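Local coordinates for hypothetical protein (Bacteroides caccae, PDB 4M8R) that is of unknown function but belongs to the DUF4784 family, joining an N-terminal Ig-like domain to a WD40-like beta-propeller domain, at residues 281-286 and 298-303. Residues are numbered along the deposited sequence; the frame is centred on the assembly and turned at random.
Sequences KWVPML and GIEADA
Trp282 and Ala301 trade a reciprocal pair of backbone hydrogen bonds, Trp282 N to Ala301 O at 2.7 Å and Ala301 N to Trp282 O at 3.0 Å, which makes them a single antiparallel hydrogen-bonded bridge. CA of Glu300 adds a CH...O contact to Trp282 O, so that carbonyl is met by an N-H and a C-H from adjacent residues of 298-303. The five-membered ring of Trp282 takes CA of Ala303 over one face, a CH-pi contact 4.0 Å from the centroid; CG, anti to the carbonyl carbon and beside the backbone N (chi1 -63°), is itself 3.9 Å from Ala303 CA. Trp282 CD1 also sits 3.2 Å from Asp302 O. Beside this, Lys281 and Asp302 run side by side in the same direction; Lys281 NZ reaches Asp302 OD1 at 3.1 Å in a salt bridge, coming in from above the carboxylate plane. The other oxygen, OD2, accepts from Ser334 N, so the carboxylate is held at both oxygens. Residues 282-288 form a strand of one sheet, and 298-303 is the connection that leaves strand 292-295 and enters strand 303-310 of the next, consistent with neighbouring blades of the predicted propeller. Where strand 303-310 begins, Asp302 and Ala303 both face Tyr332 of strand 325-333, a classic beta bulge. Farther up the strand, the Pro284 ring crosses Ile299 at about a right angle, Pro284 CD lying 4.0 Å from Ile299 CB, while Val283 CG1 touches Ile299 O. Ile304 lies against Trp282, Pro284 and Ile299 alike, and Tyr329, on adjacent strand 325-333, also packs on Pro284.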
loop_
_atom_site.group_PDB
_atom_site.type_symbol
_atom_site.label_atom_id
_atom_site.label_comp_id
_atom_site.label_asym_id
_atom_site.label_seq_id
_atom_site.Cartn_x
_atom_site.Cartn_y
_atom_site.Cartn_z
ATOM N N LYS A 281 -1.959 20.644 42.649
ATOM C CA LYS A 281 -1.259 21.249 41.516
ATOM C C LYS A 281 -0.752 20.162 40.570
ATOM O O LYS A 281 -0.655 18.995 40.951
ATOM C CB LYS A 281 -0.093 22.106 42.006
ATOM C CG LYS A 281 -0.515 23.355 42.761
ATOM C CD LYS A 281 -1.095 24.410 41.830
ATOM C CE LYS A 281 -1.253 25.744 42.541
ATOM N NZ LYS A 281 -1.631 26.829 41.596
ATOM N N TRP A 282 -0.424 20.557 39.341
ATOM C CA TRP A 282 0.006 19.621 38.299
ATOM C C TRP A 282 1.322 20.073 37.663
ATOM O O TRP A 282 1.577 21.269 37.534
ATOM C CB TRP A 282 -1.060 19.509 37.202
ATOM C CG TRP A 282 -2.394 18.951 37.644
ATOM C CD1 TRP A 282 -3.295 19.543 38.479
ATOM C CD2 TRP A 282 -2.986 17.711 37.234
ATOM N NE1 TRP A 282 -4.403 18.744 38.628
ATOM C CE2 TRP A 282 -4.239 17.613 37.875
ATOM C CE3 TRP A 282 -2.574 16.670 36.392
ATOM C CZ2 TRP A 282 -5.086 16.516 37.705
ATOM C CZ3 TRP A 282 -3.416 15.578 36.223
ATOM C CH2 TRP A 282 -4.658 15.512 36.878
ATOM N N VAL A 283 2.144 19.112 37.251
ATOM C CA VAL A 283 3.393 19.409 36.542
ATOM C C VAL A 283 3.493 18.593 35.253
ATOM O O VAL A 283 2.986 17.473 35.189
ATOM C CB VAL A 283 4.640 19.123 37.408
ATOM C CG1 VAL A 283 4.669 20.038 38.623
ATOM C CG2 VAL A 283 4.700 17.660 37.833
ATOM N N PRO A 284 4.148 19.155 34.223
ATOM C CA PRO A 284 4.455 18.370 33.038
ATOM C C PRO A 284 5.665 17.472 33.285
ATOM O O PRO A 284 6.636 17.899 33.919
ATOM C CB PRO A 284 4.757 19.429 31.977
ATOM C CG PRO A 284 5.198 20.628 32.734
ATOM C CD PRO A 284 4.643 20.538 34.122
HETATM N N MSE A 285 5.593 16.239 32.792
HETATM C CA MSE A 285 6.647 15.250 32.990
HETATM C C MSE A 285 6.907 14.584 31.671
HETATM O O MSE A 285 5.980 14.079 31.035
HETATM C CB MSE A 285 6.153 14.281 34.065
HETATM C CG MSE A 285 6.846 12.920 34.080
HETATM SE SE MSE A 285 8.284 12.890 35.420
HETATM C CE MSE A 285 7.227 13.249 37.039
ATOM N N LEU A 286 8.168 14.577 31.246
ATOM C CA LEU A 286 8.561 13.909 30.008
ATOM C C LEU A 286 9.177 12.545 30.296
ATOM O O LEU A 286 9.784 12.334 31.353
ATOM C CB LEU A 286 9.549 14.769 29.224
ATOM C CG LEU A 286 9.043 16.147 28.798
ATOM C CD1 LEU A 286 10.129 16.899 28.043
ATOM C CD2 LEU A 286 7.785 16.027 27.950
ATOM N N GLY A 298 9.673 24.645 35.759
ATOM C CA GLY A 298 9.145 26.007 35.668
ATOM C C GLY A 298 7.633 26.141 35.565
ATOM O O GLY A 298 7.111 27.254 35.605
ATOM N N ILE A 299 6.924 25.019 35.438
ATOM C CA ILE A 299 5.466 25.033 35.323
ATOM C C ILE A 299 4.810 24.229 36.447
ATOM O O ILE A 299 5.091 23.040 36.623
ATOM C CB ILE A 299 4.999 24.475 33.957
ATOM C CG1 ILE A 299 5.460 25.390 32.812
ATOM C CG2 ILE A 299 3.481 24.319 33.925
ATOM C CD1 ILE A 299 6.806 25.023 32.224
ATOM N N GLU A 300 3.941 24.897 37.201
ATOM C CA GLU A 300 3.096 24.252 38.201
ATOM C C GLU A 300 1.700 24.871 38.091
ATOM O O GLU A 300 1.487 26.017 38.494
ATOM C CB GLU A 300 3.677 24.433 39.605
ATOM C CG GLU A 300 3.021 23.562 40.668
ATOM C CD GLU A 300 3.847 23.457 41.943
ATOM O OE1 GLU A 300 4.070 24.496 42.602
ATOM O OE2 GLU A 300 4.261 22.329 42.291
ATOM N N ALA A 301 0.761 24.109 37.533
ATOM C CA ALA A 301 -0.553 24.635 37.157
ATOM C C ALA A 301 -1.698 23.879 37.832
ATOM O O ALA A 301 -1.475 22.915 38.561
ATOM C CB ALA A 301 -0.709 24.581 35.645
ATOM N N ASP A 302 -2.924 24.329 37.580
ATOM C CA ASP A 302 -4.115 23.741 38.198
ATOM C C ASP A 302 -4.695 22.577 37.402
ATOM O O ASP A 302 -5.501 21.815 37.928
ATOM C CB ASP A 302 -5.176 24.819 38.420
ATOM C CG ASP A 302 -4.719 25.880 39.399
ATOM O OD1 ASP A 302 -4.192 25.508 40.466
ATOM O OD2 ASP A 302 -4.887 27.082 39.104
ATOM N N ALA A 303 -4.299 22.457 36.137
ATOM C CA ALA A 303 -4.572 21.253 35.344
ATOM C C ALA A 303 -3.664 21.221 34.121
ATOM O O ALA A 303 -3.370 22.264 33.526
ATOM C CB ALA A 303 -6.032 21.190 34.918
#